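PDB 2JG5: fructose 1-phosphate kinase, which probably catalyses the ATP-dependent phosphorylation of fructose 1-phosphate to fructose 1,6-bisphosphate, as a pfkB-family carbohydrate kinase assigned to the LacC subfamily. Local coordinates for residues 3-8 against 127-132; 9-14 against 31-36; 51-56 against 74-79. All blocks are in the same frame, centred on the assembly; numbering follows the deposited sequence.

Contact 1: 3-8 against 127-132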
loop_
_atom_site.group_PDB
_atom_site.type_symbol
_atom_site.label_atom_id
_atom_site.label_comp_id
_atom_site.label_asym_id
_atom_site.label_seq_id
_atom_site.Cartn_x
_atom_site.Cartn_y
_atom_site.Cartn_z
ATOM N N TYR A 3 25.388 -1.431 12.555
ATOM C CA TYR A 3 24.623 -0.993 11.392
ATOM C C TYR A 3 24.056 -2.168 10.624
ATOM O O TYR A 3 24.776 -3.107 10.297
ATOM C CB TYR A 3 25.497 -0.172 10.449
ATOM C CG TYR A 3 26.050 1.075 11.081
ATOM C CD1 TYR A 3 27.362 1.112 11.564
ATOM C CD2 TYR A 3 25.264 2.228 11.200
ATOM C CE1 TYR A 3 27.867 2.251 12.147
ATOM C CE2 TYR A 3 25.764 3.369 11.776
ATOM C CZ TYR A 3 27.063 3.373 12.244
ATOM O OH TYR A 3 27.560 4.506 12.826
ATOM N N THR A 4 22.756 -2.111 10.345
ATOM C CA THR A 4 22.135 -3.068 9.437
ATOM C C THR A 4 21.925 -2.382 8.083
ATOM O O THR A 4 21.635 -1.186 8.024
ATOM C CB THR A 4 20.810 -3.618 10.007
ATOM O OG1 THR A 4 19.857 -2.556 10.144
ATOM C CG2 THR A 4 21.059 -4.244 11.369
ATOM N N VAL A 5 22.138 -3.112 6.996
ATOM C CA VAL A 5 21.925 -2.550 5.663
ATOM C C VAL A 5 20.824 -3.377 4.978
ATOM O O VAL A 5 20.928 -4.593 4.888
ATOM C CB VAL A 5 23.230 -2.525 4.835
ATOM C CG1 VAL A 5 23.021 -1.839 3.481
ATOM C CG2 VAL A 5 24.371 -1.828 5.615
ATOM N N THR A 6 19.753 -2.702 4.562
ATOM C CA THR A 6 18.665 -3.289 3.797
ATOM C C THR A 6 18.541 -2.452 2.511
ATOM O O THR A 6 18.125 -1.302 2.543
ATOM C CB THR A 6 17.306 -3.292 4.597
ATOM O OG1 THR A 6 17.464 -3.972 5.855
ATOM C CG2 THR A 6 16.213 -3.974 3.831
ATOM N N PHE A 7 18.938 -3.038 1.387
ATOM C CA PHE A 7 18.857 -2.386 0.081
ATOM C C PHE A 7 17.434 -2.128 -0.406
ATOM O O PHE A 7 17.171 -1.113 -1.047
ATOM C CB PHE A 7 19.555 -3.238 -0.971
ATOM C CG PHE A 7 20.985 -3.512 -0.686
ATOM C CD1 PHE A 7 21.482 -4.805 -0.790
ATOM C CD2 PHE A 7 21.850 -2.483 -0.329
ATOM C CE1 PHE A 7 22.818 -5.069 -0.543
ATOM C CE2 PHE A 7 23.178 -2.734 -0.084
ATOM C CZ PHE A 7 23.668 -4.033 -0.187
ATOM N N ASN A 8 16.530 -3.062 -0.115
ATOM C CA ASN A 8 15.179 -3.017 -0.627
ATOM C C ASN A 8 14.138 -3.262 0.494
ATOM O O ASN A 8 13.349 -4.205 0.426
ATOM C CB ASN A 8 15.038 -4.048 -1.769
ATOM C CG ASN A 8 13.743 -3.903 -2.548
ATOM O OD1 ASN A 8 13.040 -2.904 -2.423
ATOM N ND2 ASN A 8 13.419 -4.909 -3.353
ATOM N N ASP A 127 32.895 -0.913 15.063
ATOM C CA ASP A 127 31.566 -1.059 14.476
ATOM C C ASP A 127 31.343 -2.433 13.854
ATOM O O ASP A 127 32.289 -3.119 13.444
ATOM C CB ASP A 127 31.310 0.005 13.393
ATOM C CG ASP A 127 31.239 1.425 13.943
ATOM O OD1 ASP A 127 31.197 1.633 15.179
ATOM O OD2 ASP A 127 31.233 2.353 13.119
ATOM N N ILE A 128 30.072 -2.816 13.788
ATOM C CA ILE A 128 29.641 -4.006 13.080
ATOM C C ILE A 128 28.706 -3.538 11.978
ATOM O O ILE A 128 27.790 -2.740 12.211
ATOM C CB ILE A 128 28.933 -5.032 14.019
ATOM C CG1 ILE A 128 29.808 -5.304 15.259
ATOM C CG2 ILE A 128 28.509 -6.327 13.237
ATOM C CD1 ILE A 128 29.370 -6.463 16.120
ATOM N N VAL A 129 28.978 -4.011 10.769
ATOM C CA VAL A 129 28.121 -3.760 9.628
ATOM C C VAL A 129 27.528 -5.099 9.182
ATOM O O VAL A 129 28.265 -6.040 8.820
ATOM C CB VAL A 129 28.886 -3.041 8.478
ATOM C CG1 VAL A 129 27.958 -2.788 7.285
ATOM C CG2 VAL A 129 29.485 -1.711 8.988
ATOM N N ILE A 130 26.198 -5.180 9.254
ATOM C CA ILE A 130 25.435 -6.355 8.822
ATOM C C ILE A 130 24.736 -6.022 7.505
ATOM O O ILE A 130 23.924 -5.096 7.434
ATOM C CB ILE A 130 24.376 -6.788 9.872
ATOM C CG1 ILE A 130 25.027 -6.990 11.248
ATOM C CG2 ILE A 130 23.639 -8.071 9.417
ATOM C CD1 ILE A 130 24.115 -6.714 12.425
ATOM N N VAL A 131 25.059 -6.776 6.462
ATOM C CA VAL A 131 24.437 -6.563 5.170
ATOM C C VAL A 131 23.649 -7.812 4.848
ATOM O O VAL A 131 24.196 -8.908 4.782
ATOM C CB VAL A 131 25.474 -6.225 4.054
ATOM C CG1 VAL A 131 24.766 -5.778 2.771
ATOM C CG2 VAL A 131 26.424 -5.146 4.523
ATOM N N ALA A 132 22.345 -7.638 4.682
ATOM C CA ALA A 132 21.457 -8.759 4.500
ATOM C C ALA A 132 20.401 -8.417 3.472
ATOM O O ALA A 132 19.771 -7.341 3.537
ATOM C CB ALA A 132 20.809 -9.158 5.834
HETATM O O HOH W 1 19.634 -5.980 1.537
#
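Tyr3 turns a ring edge to Asp127 where two parallel strands, 3-6 and 128-132, start out side by side. Its CG is anti to the carbonyl carbon (chi1 -61°), and the ring beyond it presents CE1 to Asp127 OD2 at 3.5 Å, the oxygen lying near the ring plane at its rim; carboxylate and ring planes stand 72° apart. OD2 is hydrogen-bonded to Thr124 N.

Behind the ring the backbones zip together: Tyr3 N gives to Ile128 O, Ile130 N to Tyr3 O (2.7 Å), and Val5 N to Ile130 O, the last more bent; Ala132 N to Val5 O is weak. On the face carrying Tyr3 and Val5, the CG2 methyls of Val5 and Val131 lie 4.1 Å apart, the two side chains pointing the same way. Val5 CG1 is anti to the backbone N (chi1 -176°), which leaves CG2 as the methyl facing the partner strand; it also meets Val129 CG1 at 4.1 Å. Past the strand end, Phe7 swings its ring back, with CZ 3.6 Å from Val131 CG1. Tyr144 and Ile147 of helix 143-154 close over this face at Val131. On the other face Thr4 CG2 and Ile130 CD1 run side by side at 4.1 Å against Val42 of helix 38-48, while Thr4 OG1 bonds to Ser43.

Neighbouring parallel strands buried between helices on both faces form the centre of the alpha/beta/alpha core typical of the ribokinase fold.

Contact 2: 9-14 against 31-36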
loop_
_atom_site.group_PDB
_atom_site.type_symbol
_atom_site.label_atom_id
_atom_site.label_comp_id
_atom_site.label_asym_id
_atom_site.label_seq_id
_atom_site.Cartn_x
_atom_site.Cartn_y
_atom_site.Cartn_z
ATOM N N PRO A 9 14.130 -2.406 1.531
ATOM C CA PRO A 9 13.182 -2.601 2.628
ATOM C C PRO A 9 11.719 -2.569 2.174
ATOM O O PRO A 9 11.400 -2.101 1.071
ATOM C CB PRO A 9 13.466 -1.405 3.539
ATOM C CG PRO A 9 14.120 -0.400 2.654
ATOM C CD PRO A 9 14.961 -1.205 1.745
ATOM N N SER A 10 10.826 -3.041 3.027
ATOM C CA SER A 10 9.448 -3.172 2.604
ATOM C C SER A 10 8.453 -2.783 3.658
ATOM O O SER A 10 8.715 -2.883 4.857
ATOM C CB SER A 10 9.168 -4.618 2.195
ATOM O OG SER A 10 9.537 -5.491 3.237
ATOM N N ILE A 11 7.299 -2.325 3.199
ATOM C CA ILE A 11 6.111 -2.463 4.006
ATOM C C ILE A 11 5.585 -3.861 3.703
ATOM O O ILE A 11 5.401 -4.252 2.540
ATOM C CB ILE A 11 5.058 -1.377 3.728
ATOM C CG1 ILE A 11 5.673 0.001 3.940
ATOM C CG2 ILE A 11 3.831 -1.552 4.654
ATOM C CD1 ILE A 11 4.777 1.149 3.558
ATOM N N ASP A 12 5.403 -4.634 4.759
ATOM C CA ASP A 12 4.757 -5.913 4.634
ATOM C C ASP A 12 3.272 -5.707 4.935
ATOM O O ASP A 12 2.853 -5.627 6.081
ATOM C CB ASP A 12 5.429 -6.931 5.546
ATOM C CG ASP A 12 6.909 -7.124 5.210
ATOM O OD1 ASP A 12 7.328 -6.721 4.106
ATOM O OD2 ASP A 12 7.656 -7.686 6.042
ATOM N N TYR A 13 2.498 -5.578 3.864
ATOM C CA TYR A 13 1.062 -5.399 3.959
ATOM C C TYR A 13 0.375 -6.760 4.152
ATOM O O TYR A 13 0.169 -7.519 3.201
ATOM C CB TYR A 13 0.563 -4.656 2.716
ATOM C CG TYR A 13 -0.896 -4.264 2.730
ATOM C CD1 TYR A 13 -1.583 -4.068 3.932
ATOM C CD2 TYR A 13 -1.585 -4.066 1.536
ATOM C CE1 TYR A 13 -2.924 -3.703 3.937
ATOM C CE2 TYR A 13 -2.934 -3.701 1.528
ATOM C CZ TYR A 13 -3.594 -3.522 2.732
ATOM O OH TYR A 13 -4.909 -3.146 2.738
ATOM N N VAL A 14 0.046 -7.062 5.404
ATOM C CA VAL A 14 -0.553 -8.339 5.752
ATOM C C VAL A 14 -2.077 -8.238 5.664
ATOM O O VAL A 14 -2.681 -7.363 6.280
ATOM C CB VAL A 14 -0.105 -8.827 7.146
ATOM C CG1 VAL A 14 -0.792 -10.131 7.491
ATOM C CG2 VAL A 14 1.412 -9.013 7.191
ATOM N N THR A 31 -6.491 -6.144 8.062
ATOM C CA THR A 31 -5.139 -5.960 7.555
ATOM C C THR A 31 -4.232 -5.347 8.606
ATOM O O THR A 31 -4.685 -4.749 9.558
ATOM C CB THR A 31 -5.074 -5.023 6.313
ATOM O OG1 THR A 31 -5.331 -3.675 6.716
ATOM C CG2 THR A 31 -6.039 -5.447 5.212
ATOM N N TYR A 32 -2.931 -5.503 8.428
ATOM C CA TYR A 32 -2.001 -4.722 9.206
ATOM C C TYR A 32 -0.706 -4.601 8.434
ATOM O O TYR A 32 -0.539 -5.228 7.388
ATOM C CB TYR A 32 -1.815 -5.282 10.624
ATOM C CG TYR A 32 -1.165 -6.634 10.698
ATOM C CD1 TYR A 32 -1.893 -7.762 11.088
ATOM C CD2 TYR A 32 0.193 -6.791 10.399
ATOM C CE1 TYR A 32 -1.271 -9.021 11.176
ATOM C CE2 TYR A 32 0.813 -8.036 10.471
ATOM C CZ TYR A 32 0.083 -9.146 10.855
ATOM O OH TYR A 32 0.720 -10.371 10.920
ATOM N N LYS A 33 0.195 -3.774 8.948
ATOM C CA LYS A 33 1.396 -3.397 8.229
ATOM C C LYS A 33 2.562 -3.394 9.170
ATOM O O LYS A 33 2.428 -2.982 10.320
ATOM C CB LYS A 33 1.254 -1.973 7.690
ATOM C CG LYS A 33 0.241 -1.792 6.600
ATOM C CD LYS A 33 0.312 -0.366 6.071
ATOM C CE LYS A 33 -0.904 -0.034 5.285
ATOM N NZ LYS A 33 -2.085 0.048 6.187
ATOM N N PHE A 34 3.714 -3.830 8.681
ATOM C CA PHE A 34 4.960 -3.586 9.404
ATOM C C PHE A 34 6.165 -3.305 8.501
ATOM O O PHE A 34 6.105 -3.495 7.292
ATOM C CB PHE A 34 5.249 -4.704 10.417
ATOM C CG PHE A 34 5.252 -6.092 9.830
ATOM C CD1 PHE A 34 6.425 -6.637 9.299
ATOM C CD2 PHE A 34 4.103 -6.879 9.867
ATOM C CE1 PHE A 34 6.452 -7.946 8.782
ATOM C CE2 PHE A 34 4.112 -8.183 9.359
ATOM C CZ PHE A 34 5.291 -8.722 8.805
ATOM N N ALA A 35 7.247 -2.819 9.096
ATOM C CA ALA A 35 8.482 -2.613 8.370
ATOM C C ALA A 35 9.185 -3.957 8.203
ATOM O O ALA A 35 9.612 -4.572 9.182
ATOM C CB ALA A 35 9.364 -1.625 9.110
ATOM N N GLY A 36 9.289 -4.415 6.960
ATOM C CA GLY A 36 10.018 -5.643 6.650
ATOM C C GLY A 36 11.315 -5.424 5.898
ATOM O O GLY A 36 11.620 -4.318 5.459
#
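Ser10 and Gly36 pair by two backbone bonds, Gly36 N reaching Ser10 O at 2.7 Å, and begin an antiparallel match that runs through Asp12 with Phe34 to Val14 with Tyr32. Six bonds join the strands of this beta hairpin, 10-16 with 25-36, whose segment axes approach to 4.5 Å with their directions 147° apart, a marked twist. Its mixed sheet is consistent with the lid of ribokinase-like kinases.

On the face of Ser10, Asp12 and Val14, two aromatic rings take an aliphatic carbon over one face each. Asp12 CB stands 3.5 Å above the plane of Phe34, offset toward the rim, and Val14 CB lies likewise over Tyr32; both are CH-pi contacts. Val14 CG2 touches both rings, at Tyr32 CE2 and Phe34 CE2 (3.6 Å). Because Gly36 has no side chain, Asp12 OD2 settles 3.2 Å from its CA, while Ser10 OG donates to Asp12 OD1 at 2.7 Å. On the face of Ile11, Tyr13 and Lys33, the Tyr13 ring brings CE1 to Thr31 CB; Tyr13 OH bonds to Ile89 O of the second subunit, and Lys33 NZ forms a salt bridge with Asp86 OD2 of that subunit.

Strand 88-94 continues the sheet beside Ile11 and Tyr13, while helix 38-48 packs on Phe34 and Ala35 and helix 61-73 on Ile11 and Lys33.

Contact 3: 51-56 against 74-79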
loop_
_atom_site.group_PDB
_atom_site.type_symbol
_atom_site.label_atom_id
_atom_site.label_comp_id
_atom_site.label_asym_id
_atom_site.label_seq_id
_atom_site.Cartn_x
_atom_site.Cartn_y
_atom_site.Cartn_z
ATOM N N VAL A 51 19.852 -4.237 22.251
ATOM C CA VAL A 51 21.081 -3.860 21.576
ATOM C C VAL A 51 20.772 -2.876 20.473
ATOM O O VAL A 51 19.967 -3.164 19.579
ATOM C CB VAL A 51 21.878 -5.087 21.047
ATOM C CG1 VAL A 51 23.101 -4.636 20.262
ATOM C CG2 VAL A 51 22.325 -5.990 22.209
ATOM N N GLU A 52 21.419 -1.711 20.555
ATOM C CA GLU A 52 21.243 -0.641 19.580
ATOM C C GLU A 52 21.799 -1.006 18.216
ATOM O O GLU A 52 22.705 -1.839 18.077
ATOM C CB GLU A 52 21.872 0.680 20.045
ATOM C CG GLU A 52 21.380 1.214 21.389
ATOM C CD GLU A 52 19.879 1.445 21.434
ATOM O OE1 GLU A 52 19.255 1.679 20.369
ATOM O OE2 GLU A 52 19.326 1.401 22.550
ATOM N N SER A 53 21.223 -0.369 17.209
ATOM C CA SER A 53 21.665 -0.508 15.844
ATOM C C SER A 53 20.974 0.600 15.092
ATOM O O SER A 53 19.943 1.120 15.532
ATOM C CB SER A 53 21.276 -1.870 15.266
ATOM O OG SER A 53 19.875 -1.956 15.074
ATOM N N THR A 54 21.558 0.971 13.965
ATOM C CA THR A 54 20.998 1.994 13.113
ATOM C C THR A 54 20.761 1.372 11.765
ATOM O O THR A 54 21.680 0.815 11.169
ATOM C CB THR A 54 21.981 3.166 12.967
ATOM O OG1 THR A 54 22.325 3.634 14.265
ATOM C CG2 THR A 54 21.372 4.309 12.157
ATOM N N ALA A 55 19.525 1.468 11.292
ATOM C CA ALA A 55 19.165 0.934 9.986
ATOM C C ALA A 55 19.669 1.834 8.855
ATOM O O ALA A 55 19.366 3.025 8.797
ATOM C CB ALA A 55 17.659 0.716 9.883
ATOM N N LEU A 56 20.466 1.245 7.974
ATOM C CA LEU A 56 20.922 1.904 6.758
ATOM C C LEU A 56 20.259 1.223 5.575
ATOM O O LEU A 56 19.632 0.174 5.734
ATOM C CB LEU A 56 22.442 1.806 6.636
ATOM C CG LEU A 56 23.326 2.381 7.742
ATOM C CD1 LEU A 56 24.778 2.291 7.283
ATOM C CD2 LEU A 56 22.938 3.812 8.101
ATOM N N SER A 74 9.608 2.262 17.562
ATOM C CA SER A 74 10.222 1.095 18.183
ATOM C C SER A 74 11.553 1.428 18.891
ATOM O O SER A 74 12.196 0.540 19.469
ATOM C CB SER A 74 10.442 0.017 17.123
ATOM O OG SER A 74 10.405 -1.271 17.701
ATOM N N ALA A 75 11.947 2.702 18.853
ATOM C CA ALA A 75 13.222 3.173 19.408
ATOM C C ALA A 75 14.432 2.580 18.672
ATOM O O ALA A 75 15.473 2.296 19.276
ATOM C CB ALA A 75 13.306 2.910 20.923
ATOM N N ILE A 76 14.278 2.386 17.364
ATOM C CA ILE A 76 15.394 1.992 16.514
ATOM C C ILE A 76 15.759 3.156 15.584
ATOM O O ILE A 76 14.896 3.723 14.908
ATOM C CB ILE A 76 15.106 0.686 15.730
ATOM C CG1 ILE A 76 14.780 -0.452 16.701
ATOM C CG2 ILE A 76 16.303 0.306 14.869
ATOM C CD1 ILE A 76 14.067 -1.635 16.095
ATOM N N GLN A 77 17.037 3.518 15.580
ATOM C CA GLN A 77 17.531 4.606 14.742
ATOM C C GLN A 77 17.668 4.139 13.302
ATOM O O GLN A 77 17.812 2.937 13.039
ATOM C CB GLN A 77 18.882 5.129 15.255
ATOM C CG GLN A 77 18.857 5.657 16.676
ATOM C CD GLN A 77 20.253 5.958 17.206
ATOM O OE1 GLN A 77 20.779 5.245 18.075
ATOM N NE2 GLN A 77 20.863 7.017 16.681
ATOM N N SER A 78 17.604 5.094 12.376
ATOM C CA SER A 78 17.791 4.830 10.963
ATOM C C SER A 78 18.433 6.026 10.265
ATOM O O SER A 78 18.293 7.175 10.689
ATOM C CB SER A 78 16.467 4.451 10.287
ATOM O OG SER A 78 15.610 5.576 10.132
ATOM N N ASN A 79 19.155 5.744 9.191
ATOM C CA ASN A 79 19.813 6.791 8.443
ATOM C C ASN A 79 19.790 6.359 6.992
ATOM O O ASN A 79 20.830 6.198 6.348
ATOM C CB ASN A 79 21.227 7.019 8.985
ATOM C CG ASN A 79 21.787 8.394 8.644
ATOM O OD1 ASN A 79 21.103 9.258 8.092
ATOM N ND2 ASN A 79 23.055 8.598 8.977
HETATM O O HOH W 2 19.287 2.775 17.979
#
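Thr54 and Gln77, whose side chains cross, carry no ring, and nothing stacks here; the flat groups are the Glu52 carboxylate and the Gln77 carboxamide, linked through a water that lies between Glu52 OE1 and Gln77 OE1 and whose bonding pattern is uncertain. The motif is a beta-alpha-beta connection: strand 54-56 is followed by the short strand 58-59 and helix 61-73 before the chain returns as the parallel neighbour 77-82, which begins near Gln77, just after the Schellman turn at Ala75.

The backbone join is short. Ala55 N donates to Gln77 O at 2.9 Å, and Asn79 N meets Ala55 O at 2.8 Å. On one face Ala55 CB and Ser78 CB sit 3.9 Å apart beneath Leu71 of helix 61-73. On the other, Thr54 OG1 is beside the backbone N (chi1 -55°), which leaves CG2 anti to N and 3.8 Å from Ser78 CA, while OG1 faces Gln77 CB. Ser53 OG bonds to Ser43 of helix 38-48. At the far end Leu56 and Asn79 lie side by side, Leu56 CD2 resting 3.7 Å from Asn79 CB.

How the contacts relate
Contacts 1 and 3 belong to one parallel sheet: strand 2-6 of contact 1 also borders strand 54-56 of contact 3, with Thr4 O and Leu56 N 2.7 Å apart, a probable hydrogen bond. In the sheet order 54-56 flanks strand 2-6 on one side and 128-132 on the other. Contact 1 is the buried centre, its side chains mainly apolar, with Val5, Val129 and Val131 on one face and Ile130 on the other; contact 3, nearer the sheet's edge, is partly exposed and mixes small and polar residues with water. Contact 2 lies in a separate mixed sheet, is antiparallel, held by paired backbone bonds with CH-pi contacts to two aromatic rings, and unlike the others meets the second subunit.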